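Local coordinates for periplasmic binding protein (Thermotoga lettingae TMO, PDB 4RY8), which binds 5-methylthioribose in the cleft between its two lobes and probably serves as the solute-binding component of a sugar transporter, at residues I75-G80 / P87-A92; G55-M60 / D83-K88; V16-V21 / A265-V270; T47-T52 / Q70-I75. All coordinates share one frame; numbering follows the deposited sequence.

Interaction 1 of 4, residues I75-G80 / P87-A92; sequences IIIDHG and PKIKEA. With SR1 (5-S-methyl-5-thio-alpha-D-ribofuranose), chain G.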
loop_
_atom_site.group_PDB
_atom_site.type_symbol
_atom_site.label_atom_id
_atom_site.label_comp_id
_atom_site.label_asym_id
_atom_site.label_seq_id
_atom_site.Cartn_x
_atom_site.Cartn_y
_atom_site.Cartn_z
ATOM N N ILE C 75 16.507 -24.420 9.078
ATOM C CA ILE C 75 16.761 -23.985 7.722
ATOM C C ILE C 75 16.037 -22.663 7.368
ATOM O O ILE C 75 14.813 -22.527 7.557
ATOM C CB ILE C 75 16.353 -25.109 6.741
ATOM C CG1 ILE C 75 17.032 -26.407 7.143
ATOM C CG2 ILE C 75 16.761 -24.753 5.324
ATOM C CD1 ILE C 75 16.569 -27.620 6.366
ATOM N N ILE C 76 16.784 -21.704 6.827
ATOM C CA ILE C 76 16.193 -20.583 6.144
ATOM C C ILE C 76 16.106 -20.909 4.642
ATOM O O ILE C 76 17.113 -21.183 3.976
ATOM C CB ILE C 76 17.010 -19.300 6.344
ATOM C CG1 ILE C 76 17.230 -19.085 7.844
ATOM C CG2 ILE C 76 16.306 -18.100 5.735
ATOM C CD1 ILE C 76 18.446 -18.252 8.154
ATOM N N ILE C 77 14.896 -20.903 4.124
ATOM C CA ILE C 77 14.676 -20.994 2.705
ATOM C C ILE C 77 14.449 -19.616 2.066
ATOM O O ILE C 77 13.452 -18.915 2.310
ATOM C CB ILE C 77 13.571 -21.967 2.384
ATOM C CG1 ILE C 77 13.918 -23.310 3.033
ATOM C CG2 ILE C 77 13.463 -22.112 0.875
ATOM C CD1 ILE C 77 12.913 -24.380 2.773
ATOM N N ASP C 78 15.399 -19.260 1.207
ATOM C CA ASP C 78 15.459 -17.988 0.557
ATOM C C ASP C 78 15.095 -18.100 -0.924
ATOM O O ASP C 78 15.866 -18.651 -1.690
ATOM C CB ASP C 78 16.884 -17.519 0.701
ATOM C CG ASP C 78 17.026 -16.080 0.485
ATOM O OD1 ASP C 78 16.599 -15.667 -0.601
ATOM O OD2 ASP C 78 17.536 -15.386 1.405
ATOM N N HIS C 79 13.970 -17.504 -1.302
ATOM C CA HIS C 79 13.379 -17.630 -2.618
ATOM C C HIS C 79 13.007 -19.100 -2.878
ATOM O O HIS C 79 12.712 -19.848 -1.935
ATOM C CB HIS C 79 14.255 -17.015 -3.697
ATOM C CG HIS C 79 14.399 -15.540 -3.573
ATOM N ND1 HIS C 79 14.879 -14.952 -2.432
ATOM C CD2 HIS C 79 14.118 -14.532 -4.428
ATOM C CE1 HIS C 79 14.893 -13.647 -2.583
ATOM N NE2 HIS C 79 14.441 -13.358 -3.782
ATOM N N GLY C 80 13.024 -19.506 -4.142
ATOM C CA GLY C 80 12.642 -20.848 -4.533
ATOM C C GLY C 80 11.186 -20.812 -4.919
ATOM O O GLY C 80 10.571 -19.789 -4.853
ATOM N N PRO C 87 7.642 -30.527 -0.196
ATOM C CA PRO C 87 7.858 -31.804 0.513
ATOM C C PRO C 87 9.148 -31.853 1.345
ATOM O O PRO C 87 9.189 -32.483 2.401
ATOM C CB PRO C 87 7.898 -32.850 -0.627
ATOM C CG PRO C 87 7.272 -32.184 -1.807
ATOM C CD PRO C 87 7.597 -30.724 -1.661
ATOM N N LYS C 88 10.200 -31.220 0.854
ATOM C CA LYS C 88 11.425 -31.050 1.623
ATOM C C LYS C 88 11.163 -30.214 2.890
ATOM O O LYS C 88 11.653 -30.566 3.951
ATOM C CB LYS C 88 12.516 -30.397 0.768
ATOM C CG LYS C 88 12.994 -31.272 -0.385
ATOM C CD LYS C 88 13.866 -32.411 0.123
ATOM C CE LYS C 88 13.358 -33.774 -0.320
ATOM N NZ LYS C 88 13.661 -34.783 0.738
ATOM N N ILE C 89 10.352 -29.164 2.769
ATOM C CA ILE C 89 9.974 -28.322 3.915
ATOM C C ILE C 89 9.169 -29.136 4.930
ATOM O O ILE C 89 9.464 -29.099 6.123
ATOM C CB ILE C 89 9.210 -27.043 3.480
ATOM C CG1 ILE C 89 10.153 -26.051 2.823
ATOM C CG2 ILE C 89 8.595 -26.310 4.661
ATOM C CD1 ILE C 89 9.450 -24.936 2.077
ATOM N N LYS C 90 8.178 -29.907 4.468
ATOM C CA LYS C 90 7.353 -30.702 5.382
ATOM C C LYS C 90 8.173 -31.774 6.066
ATOM O O LYS C 90 8.029 -31.981 7.280
ATOM C CB LYS C 90 6.176 -31.352 4.674
ATOM C CG LYS C 90 5.180 -30.357 4.114
ATOM C CD LYS C 90 4.231 -29.782 5.161
ATOM C CE LYS C 90 2.982 -29.240 4.465
ATOM N NZ LYS C 90 2.076 -28.464 5.357
ATOM N N GLU C 91 9.021 -32.468 5.296
ATOM C CA GLU C 91 9.923 -33.453 5.876
ATOM C C GLU C 91 10.776 -32.850 6.987
ATOM O O GLU C 91 10.848 -33.398 8.099
ATOM C CB GLU C 91 10.841 -34.025 4.816
ATOM C CG GLU C 91 11.781 -35.071 5.365
ATOM C CD GLU C 91 12.566 -35.780 4.284
ATOM O OE1 GLU C 91 12.222 -35.635 3.086
ATOM O OE2 GLU C 91 13.536 -36.477 4.642
ATOM N N ALA C 92 11.426 -31.735 6.671
ATOM C CA ALA C 92 12.242 -31.031 7.633
ATOM C C ALA C 92 11.475 -30.754 8.927
ATOM O O ALA C 92 11.944 -31.098 9.997
ATOM C CB ALA C 92 12.782 -29.752 7.034
HETATM C CS SR1 G . 15.021 -12.493 -8.476
HETATM S S SR1 G . 13.955 -11.996 -7.143
HETATM C C5 SR1 G . 14.794 -10.418 -6.862
HETATM C C4 SR1 G . 14.145 -9.640 -5.720
HETATM O O4 SR1 G . 14.202 -10.466 -4.603
HETATM C C1 SR1 G . 14.564 -9.729 -3.418
HETATM O O1 SR1 G . 13.486 -9.792 -2.547
HETATM C C2 SR1 G . 14.861 -8.285 -3.790
HETATM O O2 SR1 G . 13.957 -7.265 -3.288
HETATM C C3 SR1 G . 14.846 -8.351 -5.305
HETATM O O3 SR1 G . 14.183 -7.219 -5.850
#
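I89 is the first residue of helix segment 87-92 to meet the strand: its CG1 lies 3.2 Å from CD1 of I77, tighter than ordinary van der Waals contact, and its own CD1 meets the same methyl at 3.6 Å. In I77, CG1 stands anti to the carbonyl carbon (chi1 -55°) and the chain then runs out extended, which carries CD1 to the helix. On the helix's partly exposed side, E91 forms a salt bridge through OE1 with NZ of K88, one turn back. A92 then offers only a methyl, its CB 4.4 Å from CD1 of I75, small enough to fit against the isoleucine without pushing the helix away. Past the strand end, H79 turns to the ligand. Its NE2 gives a nearly straight hydrogen bond (170°) to the ring oxygen O4 of the methylthioribose, in the imidazole plane, while ND1 donates to OD1 of D78 at 2.6 Å. Were H79 replaced by a leucine, the sugar O4 would probably lose this donor and D78 OD1 its imidazole partner. The contact belongs to the beta-alpha-beta unit of strand 74-78, helix 82-94 and strand 98-102, with strand 17-22 on the other side of 74-78 and helix 57-69 packed alongside.

Interaction 2 of 4, residues G55-M60 / D83-K88; sequences GDMARM and DPLMPK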
loop_
_atom_site.group_PDB
_atom_site.type_symbol
_atom_site.label_atom_id
_atom_site.label_comp_id
_atom_site.label_asym_id
_atom_site.label_seq_id
_atom_site.Cartn_x
_atom_site.Cartn_y
_atom_site.Cartn_z
ATOM N N GLY C 55 19.778 -20.701 -9.255
ATOM C CA GLY C 55 18.690 -20.799 -10.180
ATOM C C GLY C 55 18.311 -22.232 -10.518
ATOM O O GLY C 55 17.348 -22.438 -11.228
ATOM N N ASP C 56 19.027 -23.220 -9.989
ATOM C CA ASP C 56 18.749 -24.632 -10.326
ATOM C C ASP C 56 17.890 -25.293 -9.230
ATOM O O ASP C 56 18.386 -25.671 -8.149
ATOM C CB ASP C 56 20.071 -25.369 -10.522
ATOM C CG ASP C 56 19.895 -26.782 -11.121
ATOM O OD1 ASP C 56 19.053 -27.553 -10.639
ATOM O OD2 ASP C 56 20.630 -27.121 -12.054
ATOM N N MET C 57 16.598 -25.439 -9.508
ATOM C CA MET C 57 15.684 -25.949 -8.493
ATOM C C MET C 57 16.085 -27.354 -8.023
ATOM O O MET C 57 15.979 -27.653 -6.826
ATOM C CB MET C 57 14.209 -25.912 -8.963
ATOM C CG MET C 57 13.527 -24.538 -8.890
ATOM S SD MET C 57 13.575 -23.628 -7.295
ATOM C CE MET C 57 13.239 -24.973 -6.246
ATOM N N ALA C 58 16.581 -28.199 -8.931
ATOM C CA ALA C 58 16.965 -29.577 -8.558
ATOM C C ALA C 58 18.151 -29.553 -7.611
ATOM O O ALA C 58 18.205 -30.334 -6.671
ATOM C CB ALA C 58 17.294 -30.418 -9.791
ATOM N N ARG C 59 19.092 -28.652 -7.862
ATOM C CA ARG C 59 20.203 -28.425 -6.930
ATOM C C ARG C 59 19.681 -27.915 -5.593
ATOM O O ARG C 59 20.205 -28.307 -4.543
ATOM C CB ARG C 59 21.255 -27.453 -7.491
ATOM N N MET C 60 18.641 -27.064 -5.628
ATOM C CA MET C 60 18.057 -26.496 -4.395
ATOM C C MET C 60 17.484 -27.570 -3.454
ATOM O O MET C 60 17.772 -27.571 -2.249
ATOM C CB MET C 60 16.992 -25.403 -4.708
ATOM C CG MET C 60 16.934 -24.263 -3.676
ATOM S SD MET C 60 15.736 -22.973 -4.028
ATOM C CE MET C 60 15.899 -22.050 -2.468
ATOM N N ASP C 83 6.171 -25.356 -5.263
ATOM C CA ASP C 83 5.843 -26.714 -5.662
ATOM C C ASP C 83 7.058 -27.616 -5.507
ATOM O O ASP C 83 6.986 -28.649 -4.839
ATOM C CB ASP C 83 5.260 -26.827 -7.047
ATOM C CG ASP C 83 5.367 -28.237 -7.571
ATOM O OD1 ASP C 83 4.497 -29.078 -7.259
ATOM O OD2 ASP C 83 6.362 -28.523 -8.261
ATOM N N PRO C 84 8.206 -27.226 -6.092
ATOM C CA PRO C 84 9.358 -28.154 -5.936
ATOM C C PRO C 84 9.778 -28.363 -4.454
ATOM O O PRO C 84 10.127 -29.445 -4.048
ATOM C CB PRO C 84 10.470 -27.458 -6.724
ATOM C CG PRO C 84 9.749 -26.573 -7.687
ATOM C CD PRO C 84 8.475 -26.126 -7.027
ATOM N N LEU C 85 9.695 -27.323 -3.655
ATOM C CA LEU C 85 10.263 -27.341 -2.298
ATOM C C LEU C 85 9.359 -27.851 -1.148
ATOM O O LEU C 85 9.870 -28.236 -0.084
ATOM C CB LEU C 85 10.752 -25.938 -1.963
ATOM C CG LEU C 85 11.798 -25.306 -2.890
ATOM C CD1 LEU C 85 12.312 -23.993 -2.318
ATOM C CD2 LEU C 85 12.958 -26.244 -3.143
ATOM N N MET C 86 8.044 -27.878 -1.361
ATOM C CA MET C 86 7.070 -28.119 -0.281
ATOM C C MET C 86 7.335 -29.407 0.497
ATOM O O MET C 86 7.253 -29.376 1.717
ATOM C CB MET C 86 5.615 -28.126 -0.817
ATOM C CG MET C 86 4.562 -27.385 0.010
ATOM S SD MET C 86 5.068 -25.848 0.823
ATOM C CE MET C 86 5.362 -26.539 2.442
ATOM N N PRO C 87 7.642 -30.527 -0.196
ATOM C CA PRO C 87 7.858 -31.804 0.513
ATOM C C PRO C 87 9.148 -31.853 1.345
ATOM O O PRO C 87 9.189 -32.483 2.401
ATOM C CB PRO C 87 7.898 -32.850 -0.627
ATOM C CG PRO C 87 7.272 -32.184 -1.807
ATOM C CD PRO C 87 7.597 -30.724 -1.661
ATOM N N LYS C 88 10.200 -31.220 0.854
ATOM C CA LYS C 88 11.425 -31.050 1.623
ATOM C C LYS C 88 11.163 -30.214 2.890
ATOM O O LYS C 88 11.653 -30.566 3.951
ATOM C CB LYS C 88 12.516 -30.397 0.768
ATOM C CG LYS C 88 12.994 -31.272 -0.385
ATOM C CD LYS C 88 13.866 -32.411 0.123
ATOM C CE LYS C 88 13.358 -33.774 -0.320
ATOM N NZ LYS C 88 13.661 -34.783 0.738
#
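M57 lays its terminal methyl over the side chain of L85, CE standing 3.4 Å from CD2, closer than carbons usually come, and 3.7 Å from CG. The pair joins two neighbouring helices, 57-69 and 82-94, in the parallel alpha/beta lobe of this periplasmic binding protein, near their N-terminal ends. The two side chains cross at about a right angle. The flexible methionine is bent at both chi2 (-53°) and chi3, a folding that also sets CE 3.8 Å from CB of P84, on the more open side. M60, one turn on, keeps its chain extended beyond CG and likewise crosses L85 at about a right angle; M57 CE is nearest the CD2 branch of the leucine, M60 SD nearest CD1. With only an alanine at L85, a gap would probably open between the helices and both methionine ends would lose their leucine contact, leaving M57 CE with P84 alone across the contact. I77 of strand 74-78 touches both L85 and M60 from the sheet. At the helix start, D56 is the N-cap, its OD1 accepting from N of R59 at 3.0 Å. On the buried side, M60 SD rests 4.0 Å from L85 CD1.

Interaction 3 of 4, residues V16-V21 / A265-V270; sequences VRIALV and AAAALV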
loop_
_atom_site.group_PDB
_atom_site.type_symbol
_atom_site.label_atom_id
_atom_site.label_comp_id
_atom_site.label_asym_id
_atom_site.label_seq_id
_atom_site.Cartn_x
_atom_site.Cartn_y
_atom_site.Cartn_z
ATOM N N VAL C 16 24.581 -24.676 17.866
ATOM C CA VAL C 16 23.389 -24.288 17.085
ATOM C C VAL C 16 23.778 -24.032 15.629
ATOM O O VAL C 16 24.504 -23.058 15.329
ATOM C CB VAL C 16 22.704 -23.013 17.635
ATOM C CG1 VAL C 16 21.474 -22.649 16.777
ATOM C CG2 VAL C 16 22.326 -23.208 19.095
ATOM N N ARG C 17 23.297 -24.897 14.730
ATOM C CA ARG C 17 23.609 -24.784 13.308
ATOM C C ARG C 17 22.378 -24.369 12.517
ATOM O O ARG C 17 21.340 -25.000 12.600
ATOM C CB ARG C 17 24.183 -26.104 12.778
ATOM C CG ARG C 17 25.589 -26.397 13.317
ATOM C CD ARG C 17 26.151 -27.721 12.838
ATOM N NE ARG C 17 25.232 -28.811 13.176
ATOM C CZ ARG C 17 24.774 -29.726 12.324
ATOM N NH1 ARG C 17 25.174 -29.755 11.052
ATOM N NH2 ARG C 17 23.921 -30.641 12.754
ATOM N N ILE C 18 22.515 -23.295 11.747
ATOM C CA ILE C 18 21.431 -22.743 10.939
ATOM C C ILE C 18 21.891 -22.703 9.479
ATOM O O ILE C 18 22.921 -22.096 9.162
ATOM C CB ILE C 18 21.063 -21.323 11.421
ATOM C CG1 ILE C 18 20.488 -21.378 12.844
ATOM C CG2 ILE C 18 20.099 -20.622 10.475
ATOM C CD1 ILE C 18 20.579 -20.046 13.548
ATOM N N ALA C 19 21.119 -23.345 8.602
ATOM C CA ALA C 19 21.429 -23.401 7.178
ATOM C C ALA C 19 20.632 -22.381 6.384
ATOM O O ALA C 19 19.408 -22.279 6.512
ATOM C CB ALA C 19 21.156 -24.801 6.628
ATOM N N LEU C 20 21.329 -21.653 5.534
ATOM C CA LEU C 20 20.724 -20.669 4.676
ATOM C C LEU C 20 20.798 -21.245 3.291
ATOM O O LEU C 20 21.891 -21.441 2.749
ATOM C CB LEU C 20 21.500 -19.337 4.745
ATOM C CG LEU C 20 21.090 -18.311 3.689
ATOM C CD1 LEU C 20 19.599 -17.946 3.746
ATOM C CD2 LEU C 20 21.898 -17.040 3.805
ATOM N N VAL C 21 19.644 -21.555 2.725
ATOM C CA VAL C 21 19.584 -22.156 1.405
ATOM C C VAL C 21 18.924 -21.161 0.484
ATOM O O VAL C 21 17.742 -20.859 0.643
ATOM C CB VAL C 21 18.786 -23.474 1.414
ATOM C CG1 VAL C 21 18.702 -24.061 0.005
ATOM C CG2 VAL C 21 19.435 -24.454 2.352
ATOM N N ALA C 265 15.378 -14.730 13.355
ATOM C CA ALA C 265 14.146 -15.510 13.356
ATOM C C ALA C 265 14.448 -16.978 13.535
ATOM O O ALA C 265 13.799 -17.674 14.325
ATOM C CB ALA C 265 13.344 -15.291 12.066
ATOM N N ALA C 266 15.397 -17.451 12.733
ATOM C CA ALA C 266 15.819 -18.823 12.784
ATOM C C ALA C 266 16.262 -19.156 14.194
ATOM O O ALA C 266 15.850 -20.152 14.763
ATOM C CB ALA C 266 16.949 -19.050 11.818
ATOM N N ALA C 267 17.091 -18.295 14.771
ATOM C CA ALA C 267 17.643 -18.565 16.095
ATOM C C ALA C 267 16.551 -18.525 17.162
ATOM O O ALA C 267 16.579 -19.301 18.108
ATOM C CB ALA C 267 18.755 -17.574 16.421
ATOM N N ALA C 268 15.577 -17.630 16.990
ATOM C CA ALA C 268 14.423 -17.568 17.883
ATOM C C ALA C 268 13.640 -18.883 17.884
ATOM O O ALA C 268 13.284 -19.404 18.947
ATOM C CB ALA C 268 13.518 -16.396 17.508
ATOM N N LEU C 269 13.367 -19.431 16.703
ATOM C CA LEU C 269 12.628 -20.705 16.634
ATOM C C LEU C 269 13.368 -21.810 17.355
ATOM O O LEU C 269 12.766 -22.558 18.099
ATOM C CB LEU C 269 12.382 -21.133 15.188
ATOM C CG LEU C 269 11.468 -20.219 14.395
ATOM C CD1 LEU C 269 11.608 -20.515 12.909
ATOM C CD2 LEU C 269 10.022 -20.321 14.881
ATOM N N VAL C 270 14.680 -21.901 17.148
ATOM C CA VAL C 270 15.488 -22.940 17.804
ATOM C C VAL C 270 15.382 -22.801 19.336
ATOM O O VAL C 270 15.270 -23.795 20.036
ATOM C CB VAL C 270 16.965 -22.916 17.326
ATOM C CG1 VAL C 270 17.838 -23.796 18.214
ATOM C CG2 VAL C 270 17.062 -23.370 15.865
#
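I18 meets the helix with two branches: CG2 lies 3.8 Å from CB of A266, and CD1 reaches both A266 and A267, 4.1 Å from CB of the former and 4.2 Å from CB of the latter. CG1 stands anti to the carbonyl carbon (chi1 -65°) and carries CD1 to these two residues, while CG2, anti to the backbone N, adds its own contact with A266. Alanine suits both helix positions, because a bare methyl lets the strand's isoleucine come right up to the helix backbone. At the end of the helix V270 and V16 reach toward each other tip to tip, CG1 to CG1 at 4.1 Å, two compact beta-branched side chains closing the seam. The next shell packs behind these groups: I76 of strand 74-78 against I18, L44 of helix 28-44 against A267, and A74 against V270. Backbone bonds join I18 to T47 and L49 on one neighbouring strand, while A19 bonds to A74 and I76 on the other, so the strand is held from both edges. Helix 255-270, far off in sequence, thus covers an inner strand of a parallel sheet, the layered alpha/beta packing of a Rossmann-like lobe in periplasmic binding proteins.

Interaction 4 of 4, residues T47-T52 / Q70-I75; sequences TLLEAT and QRVDAI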
loop_
_atom_site.group_PDB
_atom_site.type_symbol
_atom_site.label_atom_id
_atom_site.label_comp_id
_atom_site.label_asym_id
_atom_site.label_seq_id
_atom_site.Cartn_x
_atom_site.Cartn_y
_atom_site.Cartn_z
ATOM N N THR C 47 26.474 -21.002 14.491
ATOM C CA THR C 47 27.118 -21.436 13.260
ATOM C C THR C 47 26.135 -21.331 12.103
ATOM O O THR C 47 25.054 -21.931 12.139
ATOM C CB THR C 47 27.599 -22.889 13.417
ATOM O OG1 THR C 47 28.534 -22.949 14.504
ATOM C CG2 THR C 47 28.265 -23.408 12.163
ATOM N N LEU C 48 26.505 -20.535 11.100
ATOM C CA LEU C 48 25.700 -20.342 9.912
ATOM C C LEU C 48 26.334 -21.083 8.755
ATOM O O LEU C 48 27.493 -20.856 8.430
ATOM C CB LEU C 48 25.575 -18.850 9.571
ATOM C CG LEU C 48 24.848 -18.427 8.288
ATOM C CD1 LEU C 48 23.405 -18.924 8.281
ATOM C CD2 LEU C 48 24.913 -16.911 8.130
ATOM N N LEU C 49 25.558 -21.974 8.143
ATOM C CA LEU C 49 25.946 -22.682 6.929
ATOM C C LEU C 49 25.162 -22.061 5.777
ATOM O O LEU C 49 24.030 -21.608 5.965
ATOM C CB LEU C 49 25.608 -24.186 7.043
ATOM C CG LEU C 49 26.149 -24.947 8.254
ATOM C CD1 LEU C 49 25.607 -26.364 8.310
ATOM C CD2 LEU C 49 27.668 -24.966 8.230
ATOM N N GLU C 50 25.756 -22.071 4.586
ATOM C CA GLU C 50 25.251 -21.339 3.433
ATOM C C GLU C 50 25.309 -22.272 2.222
ATOM O O GLU C 50 26.286 -22.992 2.021
ATOM C CB GLU C 50 26.126 -20.093 3.185
ATOM C CG GLU C 50 26.813 -19.548 4.439
ATOM C CD GLU C 50 27.676 -18.311 4.207
ATOM O OE1 GLU C 50 28.174 -18.109 3.068
ATOM O OE2 GLU C 50 27.867 -17.542 5.187
ATOM N N ALA C 51 24.265 -22.276 1.419
ATOM C CA ALA C 51 24.287 -23.021 0.155
ATOM C C ALA C 51 23.465 -22.199 -0.821
ATOM O O ALA C 51 22.446 -21.631 -0.446
ATOM C CB ALA C 51 23.690 -24.395 0.346
ATOM N N THR C 52 23.916 -22.071 -2.057
ATOM C CA THR C 52 23.207 -21.222 -2.999
ATOM C C THR C 52 23.075 -22.036 -4.242
ATOM O O THR C 52 24.055 -22.601 -4.716
ATOM C CB THR C 52 23.960 -19.889 -3.250
ATOM O OG1 THR C 52 24.172 -19.202 -2.000
ATOM C CG2 THR C 52 23.235 -18.991 -4.214
ATOM N N GLN C 70 22.130 -33.700 7.725
ATOM C CA GLN C 70 23.010 -33.155 8.774
ATOM C C GLN C 70 22.259 -32.787 10.079
ATOM O O GLN C 70 22.902 -32.448 11.090
ATOM C CB GLN C 70 23.759 -31.930 8.236
ATOM C CG GLN C 70 24.684 -32.222 7.045
ATOM C CD GLN C 70 25.240 -30.950 6.429
ATOM O OE1 GLN C 70 25.460 -29.961 7.138
ATOM N NE2 GLN C 70 25.454 -30.952 5.105
ATOM N N ARG C 71 20.918 -32.833 10.051
ATOM C CA ARG C 71 20.084 -32.455 11.189
ATOM C C ARG C 71 20.552 -31.109 11.772
ATOM O O ARG C 71 20.866 -31.008 12.953
ATOM C CB ARG C 71 20.109 -33.499 12.318
ATOM C CG ARG C 71 20.112 -34.969 11.909
ATOM C CD ARG C 71 20.899 -35.775 12.944
ATOM N NE ARG C 71 20.792 -37.219 12.775
ATOM C CZ ARG C 71 21.419 -38.114 13.540
ATOM N NH1 ARG C 71 22.202 -37.712 14.540
ATOM N NH2 ARG C 71 21.261 -39.417 13.312
ATOM N N VAL C 72 20.623 -30.088 10.932
ATOM C CA VAL C 72 20.790 -28.715 11.436
ATOM C C VAL C 72 19.581 -28.373 12.323
ATOM O O VAL C 72 18.521 -28.996 12.223
ATOM C CB VAL C 72 20.914 -27.691 10.281
ATOM C CG1 VAL C 72 22.152 -27.987 9.436
ATOM C CG2 VAL C 72 19.661 -27.680 9.397
ATOM N N ASP C 73 19.775 -27.407 13.210
ATOM C CA ASP C 73 18.720 -26.930 14.056
ATOM C C ASP C 73 17.597 -26.191 13.273
ATOM O O ASP C 73 16.403 -26.282 13.605
ATOM C CB ASP C 73 19.341 -26.038 15.148
ATOM C CG ASP C 73 20.295 -26.798 16.030
ATOM O OD1 ASP C 73 21.501 -26.918 15.699
ATOM O OD2 ASP C 73 19.820 -27.325 17.047
ATOM N N ALA C 74 17.968 -25.460 12.231
ATOM C CA ALA C 74 16.970 -24.785 11.413
ATOM C C ALA C 74 17.462 -24.508 10.011
ATOM O O ALA C 74 18.666 -24.385 9.782
ATOM C CB ALA C 74 16.573 -23.463 12.082
ATOM N N ILE C 75 16.507 -24.420 9.078
ATOM C CA ILE C 75 16.761 -23.985 7.722
ATOM C C ILE C 75 16.037 -22.663 7.368
ATOM O O ILE C 75 14.813 -22.527 7.557
ATOM C CB ILE C 75 16.353 -25.109 6.741
ATOM C CG1 ILE C 75 17.032 -26.407 7.143
ATOM C CG2 ILE C 75 16.761 -24.753 5.324
ATOM C CD1 ILE C 75 16.569 -27.620 6.366
#
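L49 and V72 cross obliquely, and one methyl does the touching on each side: CD1 of the leucine lies 4.0 Å from CG1 of the valine. The same leucine methyl also meets the amide of Q70, with OE1 at 3.8 Å, and here too the side chains are set at a slant. CD1 is therefore the shared point, with a buried hydrocarbon partner and a polar one at the solvent-exposed edge of the contact. In L49, CG is anti to the carbonyl carbon (chi1 -54°) and chi2 is extended (174°), a shape that pushes CD1 out from the strand toward the chain returning after helix 57-69. Q70 reaches from the end of that helix with its chain straight beyond CG, long enough to bring OE1 to the leucine methyl. V72, short and branched, fits the more buried position, where F67 of helix 57-69 packs on both L49 and V72. R71, between Q70 and V72 in sequence, has the positive phi of the Schellman motif that ends the helix. Q70 O accepts from NH2 of R17, and D73 OD1 from N of R17, which tie this turn to strand 17-22. Strand 47-52, helix 57-69 and strand 74-78 form a beta-alpha-beta crossover that skips over strand 17-22, right-handed as is usual in this fold; the contact joins the start of that unit to the loop between its helix and its last strand.

All four contacts belong to the lobe built on the parallel sheet that includes strands 47-52, 17-22 and 74-78. Interactions 1 and 3 are buried helix-to-sheet packing, with helices 82-94 and 255-270 laid on neighbouring strands, whose backbones pair through I76 and A19. Interactions 2 and 4 are only partly buried: the former joins two helices through flexible methionines, the latter a strand and a helix-ending turn, with a glutamine amide at its solvent-exposed edge. Interactions 1 and 2 share helix 82-94, and L85 and M60 touch the strand end there. Interaction 1 alone reaches the sugar, through H79, while interactions 3 and 4 are linked by R17 and Q70.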